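Local coordinates for protein ricin B-like lectin (Macrolepiota procera, PDB 4IZX) that is a beta-trefoil lectin that binds lactose, gripping it chiefly through the galactose unit, at residues A[18-26]-A[33-44]. Sequence-based numbering, arbitrary orientation.
Sequences GTVIDLSGE and GYPYHSGKNQQW. With GAL (beta-D-galactopyranose), chain B; BGC (beta-D-glucopyranose), chain C.
Asp22 OD2 accepts two bonds, one from Gln42 NE2 at 2.8 Å on the anti side of the carboxylate, the other from the galactose O3 hydroxyl. The other oxygen, Asp22 OD1, takes the galactose O4 hydroxyl at 2.6 Å. With CG anti to the backbone N (chi1 173°), the carboxylate reaches past Tyr34 CB toward the sugar, its plane almost perpendicular to the Gln42 amide. That amide is itself fixed, NE2 also bonding to Pro35 O while OE1 accepts from His37 N and lies over one face of the imidazole. Gln42 thus appears to steady the Asp22 carboxylate and the His37 backbone from a second shell. Galactose O3 is gripped further by His37 NE2, 2.8 Å away in the ring plane, and by Asn41 ND2, which also bonds to Leu23 O at 3.0 Å. Gly25 N donates to galactose O4. One face of the Tyr34 ring makes CH-pi packing with galactose C3, C4 and C5, C4 over the ring centre and 3.5 Å above its plane. Leu23 N bonds to Asn41 O, and Trp44 NE1 donates to Ile21 O at 3.1 Å almost in line (174°), the oxygen in the indole plane but NE1 well above the carbonyl plane. Val20 and Tyr34 form an antiparallel hydrogen-bonded pair of the hairpin 20-23/31-34. Aspartate, asparagine and a packed aromatic ring round galactose are the hallmark of a ricin B-type beta-trefoil sugar site.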
ATOM      1  N   GLY A  18       8.939  -8.815   2.773  1.00  7.41           N
ATOM      2  CA  GLY A  18       9.899  -8.428   1.768  1.00  7.30           C
ATOM      3  C   GLY A  18       9.349  -8.294   0.363  1.00  6.90           C
ATOM      4  O   GLY A  18      10.098  -7.909  -0.535  1.00  8.25           O
ATOM      5  N   THR A  19       8.108  -8.670   0.141  1.00  7.03           N
ATOM      6  CA  THR A  19       7.418  -8.459  -1.097  1.00  6.93           C
ATOM      7  C   THR A  19       6.847  -7.038  -1.128  1.00  6.59           C
ATOM      8  O   THR A  19       6.768  -6.372  -0.110  1.00  7.74           O
ATOM      9  CB  THR A  19       6.350  -9.533  -1.288  1.00  7.16           C
ATOM     10  OG1 THR A  19       5.480  -9.485  -0.158  1.00  7.68           O
ATOM     11  CG2 THR A  19       6.978 -10.936  -1.430  1.00  8.67           C
ATOM     12  N   VAL A  20       6.494  -6.572  -2.327  1.00  6.36           N
ATOM     13  CA  VAL A  20       6.044  -5.208  -2.537  1.00  6.58           C
ATOM     14  C   VAL A  20       4.584  -5.149  -2.938  1.00  6.54           C
ATOM     15  O   VAL A  20       4.004  -6.134  -3.436  1.00  6.90           O
ATOM     16  CB  VAL A  20       6.903  -4.462  -3.568  1.00  6.71           C
ATOM     17  CG1 VAL A  20       8.363  -4.472  -3.177  1.00  7.85           C
ATOM     18  CG2 VAL A  20       6.699  -4.995  -4.973  1.00  7.38           C
ATOM     19  N   ILE A  21       3.989  -3.969  -2.778  1.00  6.06           N
ATOM     20  CA  ILE A  21       2.633  -3.700  -3.231  1.00  5.98           C
ATOM     21  C   ILE A  21       2.616  -3.638  -4.751  1.00  6.30           C
ATOM     22  O   ILE A  21       3.293  -2.779  -5.358  1.00  6.98           O
ATOM     23  CB  ILE A  21       2.071  -2.410  -2.606  1.00  6.40           C
ATOM     24  CG1 ILE A  21       2.096  -2.509  -1.078  1.00  6.90           C
ATOM     25  CG2 ILE A  21       0.715  -2.086  -3.168  1.00  6.94           C
ATOM     26  CD1 ILE A  21       1.391  -1.375  -0.365  1.00  7.73           C
ATOM     27  N   ASP A  22       1.824  -4.510  -5.356  1.00  6.08           N
ATOM     28  CA  ASP A  22       1.846  -4.788  -6.790  1.00  6.40           C
ATOM     29  C   ASP A  22       0.405  -4.777  -7.298  1.00  6.10           C
ATOM     30  O   ASP A  22      -0.488  -5.383  -6.726  1.00  6.72           O
ATOM     31  CB  ASP A  22       2.573  -6.142  -6.931  1.00  7.01           C
ATOM     32  CG  ASP A  22       2.585  -6.761  -8.329  1.00  7.15           C
ATOM     33  OD1 ASP A  22       1.490  -6.863  -8.933  1.00  7.37           O
ATOM     34  OD2 ASP A  22       3.693  -7.212  -8.750  1.00  7.80           O
ATOM     35  N   LEU A  23       0.188  -4.035  -8.386  1.00  6.64           N
ATOM     36  CA  LEU A  23      -1.064  -4.043  -9.106  1.00  6.69           C
ATOM     37  C   LEU A  23      -1.045  -5.252 -10.025  1.00  7.11           C
ATOM     38  O   LEU A  23      -0.304  -5.316 -11.006  1.00  7.66           O
ATOM     39  CB  LEU A  23      -1.258  -2.768  -9.891  1.00  7.25           C
ATOM     40  CG  LEU A  23      -2.514  -2.705 -10.753  1.00  8.57           C
ATOM     41  CD1 LEU A  23      -3.762  -2.962  -9.946  1.00 10.11           C
ATOM     42  CD2 LEU A  23      -2.619  -1.376 -11.451  1.00 10.98           C
ATOM     43  N   SER A  24      -1.830  -6.271  -9.692  1.00  7.38           N
ATOM     44  CA  SER A  24      -1.767  -7.567 -10.361  1.00  8.56           C
ATOM     45  C   SER A  24      -1.827  -7.446 -11.869  1.00  9.28           C
ATOM     46  O   SER A  24      -2.776  -6.864 -12.427  1.00 10.54           O
ATOM     47  CB  SER A  24      -2.947  -8.423  -9.910  1.00 10.26           C
ATOM     48  OG  SER A  24      -2.931  -9.634 -10.628  1.00 13.54           O
ATOM     49  N   GLY A  25      -0.892  -8.098 -12.539  1.00  9.93           N
ATOM     50  CA  GLY A  25      -0.945  -8.156 -13.989  1.00 11.60           C
ATOM     51  C   GLY A  25      -1.981  -9.126 -14.520  1.00 13.43           C
ATOM     52  O   GLY A  25      -2.288  -9.102 -15.711  1.00 16.31           O
ATOM     53  N   GLU A  26      -2.562  -9.929 -13.643  1.00 13.31           N
ATOM     54  CA  GLU A  26      -3.582 -10.865 -14.058  1.00 17.14           C
ATOM     55  C   GLU A  26      -4.891 -10.189 -14.373  1.00 15.68           C
ATOM     56  O   GLU A  26      -5.530 -10.555 -15.368  1.00 20.82           O
ATOM     57  CB  GLU A  26      -3.797 -11.936 -13.029  1.00 19.74           C
ATOM     58  CG  GLU A  26      -4.574 -13.102 -13.624  1.00 29.65           C
ATOM     59  N   GLY A  33       0.809  -8.714  -2.770  1.00  6.46           N
ATOM     60  CA  GLY A  33       2.234  -8.740  -2.498  1.00  6.83           C
ATOM     61  C   GLY A  33       2.960  -9.573  -3.514  1.00  6.84           C
ATOM     62  O   GLY A  33       2.522 -10.687  -3.822  1.00  8.29           O
ATOM     63  N   TYR A  34       4.096  -9.093  -4.031  1.00  6.85           N
ATOM     64  CA  TYR A  34       4.806  -9.795  -5.070  1.00  6.94           C
ATOM     65  C   TYR A  34       6.270  -9.452  -4.988  1.00  7.31           C
ATOM     66  O   TYR A  34       6.625  -8.317  -4.641  1.00  7.32           O
ATOM     67  CB  TYR A  34       4.230  -9.400  -6.450  1.00  7.34           C
ATOM     68  CG  TYR A  34       4.456 -10.417  -7.566  1.00  7.56           C
ATOM     69  CD1 TYR A  34       3.568 -11.476  -7.758  1.00  7.91           C
ATOM     70  CD2 TYR A  34       5.493 -10.275  -8.446  1.00  7.53           C
ATOM     71  CE1 TYR A  34       3.700 -12.346  -8.819  1.00  8.23           C
ATOM     72  CE2 TYR A  34       5.669 -11.146  -9.496  1.00  8.33           C
ATOM     73  CZ  TYR A  34       4.766 -12.192  -9.677  1.00  8.32           C
ATOM     74  OH  TYR A  34       4.888 -13.005 -10.793  1.00  9.38           O
ATOM     75  N   PRO A  35       7.173 -10.376  -5.355  1.00  7.28           N
ATOM     76  CA  PRO A  35       8.602 -10.010  -5.390  1.00  7.87           C
ATOM     77  C   PRO A  35       8.859  -8.836  -6.338  1.00  7.36           C
ATOM     78  O   PRO A  35       8.296  -8.770  -7.413  1.00  7.72           O
ATOM     79  CB  PRO A  35       9.284 -11.302  -5.841  1.00  8.52           C
ATOM     80  CG  PRO A  35       8.368 -12.390  -5.331  1.00 11.21           C
ATOM     81  CD  PRO A  35       6.971 -11.821  -5.572  1.00  8.33           C
ATOM     82  N   TYR A  36       9.752  -7.930  -5.940  1.00  8.40           N
ATOM     83  CA  TYR A  36      10.039  -6.750  -6.731  1.00  7.70           C
ATOM     84  C   TYR A  36      10.877  -7.070  -7.948  1.00  7.72           C
ATOM     85  O   TYR A  36      12.001  -7.571  -7.827  1.00  8.48           O
ATOM     86  CB  TYR A  36      10.787  -5.705  -5.880  1.00  8.69           C
ATOM     87  CG  TYR A  36      10.968  -4.387  -6.573  1.00  9.03           C
ATOM     88  CD1 TYR A  36       9.867  -3.657  -6.973  1.00  9.16           C
ATOM     89  CD2 TYR A  36      12.245  -3.864  -6.817  1.00  9.78           C
ATOM     90  CE1 TYR A  36      10.024  -2.429  -7.596  1.00  9.81           C
ATOM     91  CE2 TYR A  36      12.395  -2.656  -7.444  1.00  9.91           C
ATOM     92  CZ  TYR A  36      11.288  -1.934  -7.842  1.00 10.23           C
ATOM     93  OH  TYR A  36      11.354  -0.698  -8.474  1.00 12.18           O
ATOM     94  N   HIS A  37      10.389  -6.682  -9.116  1.00  9.58           N
ATOM     95  CA  HIS A  37      11.108  -6.833 -10.369  1.00  9.64           C
ATOM     96  C   HIS A  37      11.231  -5.498 -11.111  1.00  9.45           C
ATOM     97  O   HIS A  37      11.576  -5.510 -12.266  1.00 11.68           O
ATOM     98  CB  HIS A  37      10.483  -7.914 -11.259  1.00 10.14           C
ATOM     99  CG  HIS A  37       9.037  -7.718 -11.519  1.00 10.52           C
ATOM    100  ND1 HIS A  37       8.580  -6.877 -12.494  1.00 16.86           N
ATOM    101  CD2 HIS A  37       7.957  -8.330 -11.010  1.00 10.61           C
ATOM    102  CE1 HIS A  37       7.261  -6.907 -12.484  1.00 15.13           C
ATOM    103  NE2 HIS A  37       6.853  -7.777 -11.591  1.00  9.69           N
ATOM    104  N   SER A  38      11.002  -4.385 -10.429  1.00  9.74           N
ATOM    105  CA  SER A  38      11.051  -3.032 -11.044  1.00 10.40           C
ATOM    106  C   SER A  38       9.942  -2.780 -12.047  1.00  9.91           C
ATOM    107  O   SER A  38       9.996  -1.838 -12.805  1.00 13.86           O
ATOM    108  CB  SER A  38      12.437  -2.707 -11.692  1.00 13.93           C
ATOM    109  OG  SER A  38      13.473  -2.862 -10.720  1.00 17.55           O
ATOM    110  N   GLY A  39       8.916  -3.586 -12.044  1.00 10.22           N
ATOM    111  CA  GLY A  39       7.767  -3.336 -12.893  1.00 11.52           C
ATOM    112  C   GLY A  39       7.101  -2.023 -12.541  1.00  8.08           C
ATOM    113  O   GLY A  39       7.025  -1.661 -11.368  1.00  8.83           O
ATOM    114  N   LYS A  40       6.509  -1.345 -13.519  1.00  8.83           N
ATOM    115  CA  LYS A  40       5.803  -0.086 -13.224  1.00  8.47           C
ATOM    116  C   LYS A  40       4.481  -0.301 -12.489  1.00  7.72           C
ATOM    117  O   LYS A  40       3.976   0.592 -11.824  1.00  7.99           O
ATOM    118  CB  LYS A  40       5.578   0.772 -14.451  1.00  9.05           C
ATOM    119  CG  LYS A  40       6.772   1.663 -14.787  1.00 11.71           C
ATOM    120  CD  LYS A  40       8.023   0.920 -15.206  1.00 13.06           C
ATOM    121  CE  LYS A  40       9.115   1.903 -15.617  1.00 15.31           C
ATOM    122  NZ  LYS A  40      10.303   1.198 -16.108  1.00 19.38           N
ATOM    123  N   ASN A  41       3.975  -1.543 -12.523  1.00  7.32           N
ATOM    124  CA  ASN A  41       2.851  -1.958 -11.700  1.00  7.45           C
ATOM    125  C   ASN A  41       3.240  -2.188 -10.239  1.00  6.64           C
ATOM    126  O   ASN A  41       2.379  -2.501  -9.420  1.00  8.12           O
ATOM    127  CB  ASN A  41       2.190  -3.217 -12.269  1.00  7.53           C
ATOM    128  CG  ASN A  41       3.096  -4.431 -12.231  1.00  7.43           C
ATOM    129  OD1 ASN A  41       4.268  -4.359 -12.625  1.00  8.88           O
ATOM    130  ND2 ASN A  41       2.591  -5.536 -11.720  1.00  8.48           N
ATOM    131  N   GLN A  42       4.520  -1.995  -9.908  1.00  6.87           N
ATOM    132  CA  GLN A  42       5.058  -2.081  -8.563  1.00  6.55           C
ATOM    133  C   GLN A  42       5.558  -0.703  -8.100  1.00  6.83           C
ATOM    134  O   GLN A  42       6.273  -0.618  -7.103  1.00  7.26           O
ATOM    135  CB  GLN A  42       6.155  -3.096  -8.517  1.00  6.92           C
ATOM    136  CG  GLN A  42       5.756  -4.447  -9.070  1.00  8.46           C
ATOM    137  CD  GLN A  42       6.830  -5.486  -8.886  1.00  8.12           C
ATOM    138  OE1 GLN A  42       7.990  -5.252  -9.214  1.00 11.25           O
ATOM    139  NE2 GLN A  42       6.459  -6.645  -8.387  1.00  7.96           N
ATOM    140  N   GLN A  43       5.185   0.364  -8.817  1.00  7.04           N
ATOM    141  CA  GLN A  43       5.593   1.709  -8.554  1.00  7.65           C
ATOM    142  C   GLN A  43       4.375   2.588  -8.405  1.00  6.63           C
ATOM    143  O   GLN A  43       3.425   2.489  -9.182  1.00  7.48           O
ATOM    144  CB  GLN A  43       6.530   2.205  -9.668  1.00  8.77           C
ATOM    145  CG  GLN A  43       7.790   1.369  -9.789  1.00  9.08           C
ATOM    146  CD  GLN A  43       8.746   1.818 -10.862  1.00 10.24           C
ATOM    147  OE1 GLN A  43       9.401   0.990 -11.542  1.00 16.05           O
ATOM    148  NE2 GLN A  43       8.900   3.101 -10.983  1.00 10.83           N
ATOM    149  N   TRP A  44       4.433   3.516  -7.452  1.00  6.55           N
ATOM    150  CA  TRP A  44       3.292   4.305  -7.007  1.00  6.79           C
ATOM    151  C   TRP A  44       3.714   5.750  -6.879  1.00  7.12           C
ATOM    152  O   TRP A  44       4.654   6.072  -6.135  1.00  7.42           O
ATOM    153  CB  TRP A  44       2.777   3.759  -5.661  1.00  7.11           C
ATOM    154  CG  TRP A  44       2.335   2.334  -5.788  1.00  6.79           C
ATOM    155  CD1 TRP A  44       3.087   1.230  -5.523  1.00  7.33           C
ATOM    156  CD2 TRP A  44       1.069   1.866  -6.293  1.00  6.68           C
ATOM    157  NE1 TRP A  44       2.383   0.101  -5.841  1.00  7.25           N
ATOM    158  CE2 TRP A  44       1.141   0.457  -6.318  1.00  7.35           C
ATOM    159  CE3 TRP A  44      -0.083   2.487  -6.763  1.00  7.38           C
ATOM    160  CZ2 TRP A  44       0.085  -0.325  -6.774  1.00  7.70           C
ATOM    161  CZ3 TRP A  44      -1.137   1.710  -7.193  1.00  7.70           C
ATOM    162  CH2 TRP A  44      -1.040   0.328  -7.213  1.00  8.29           C
TER
HETATM  163  C1  GAL B   2       2.441 -10.322 -13.612  1.00 12.24           C
HETATM  164  C2  GAL B   2       3.166  -9.106 -13.124  1.00 10.44           C
HETATM  165  C3  GAL B   2       3.535  -9.271 -11.651  1.00  9.41           C
HETATM  166  C4  GAL B   2       2.298  -9.674 -10.838  1.00  9.29           C
HETATM  167  C5  GAL B   2       1.687 -10.903 -11.471  1.00  9.97           C
HETATM  168  C6  GAL B   2       0.444 -11.400 -10.736  1.00 10.60           C
HETATM  169  O2  GAL B   2       4.354  -8.943 -13.875  1.00 12.78           O
HETATM  170  O3  GAL B   2       4.094  -8.041 -11.191  1.00  9.45           O
HETATM  171  O4  GAL B   2       1.325  -8.609 -10.848  1.00  9.04           O
HETATM  172  O5  GAL B   2       1.298 -10.626 -12.815  1.00 10.69           O
HETATM  173  O6  GAL B   2      -0.034 -12.609 -11.357  1.00 13.04           O
HETATM  174  C2  BGC C   1      -0.049 -12.467 -16.929  1.00 46.50           C
HETATM  175  C3  BGC C   1       0.324 -11.656 -15.671  1.00 19.15           C
HETATM  176  C4  BGC C   1       1.754 -11.164 -15.737  1.00 19.61           C
HETATM  177  C5  BGC C   1       2.154 -10.722 -17.153  1.00200.01           C
HETATM  178  C6  BGC C   1       3.666 -10.751 -17.298  1.00110.50           C
HETATM  179  C1  BGC C   1       0.190 -11.607 -18.152  1.00 66.72           C
HETATM  180  O1  BGC C   1      -0.389 -12.210 -19.325  1.00 62.97           O
HETATM  181  O2  BGC C   1      -1.405 -12.844 -16.733  1.00 39.10           O
HETATM  182  O3  BGC C   1       0.091 -12.442 -14.483  1.00 19.73           O
HETATM  183  O4  BGC C   1       1.916 -10.029 -14.878  1.00 15.13           O
HETATM  184  O5  BGC C   1       1.606 -11.576 -18.149  1.00117.04           O
HETATM  185  O6  BGC C   1       4.145 -12.040 -16.890  1.00 72.25           O
HETATM  186  O   HOH W   1      10.795  -8.300  -3.259  1.00 13.92           O
HETATM  187  O   HOH W   2       5.485  -1.198  -4.544  1.00  7.98           O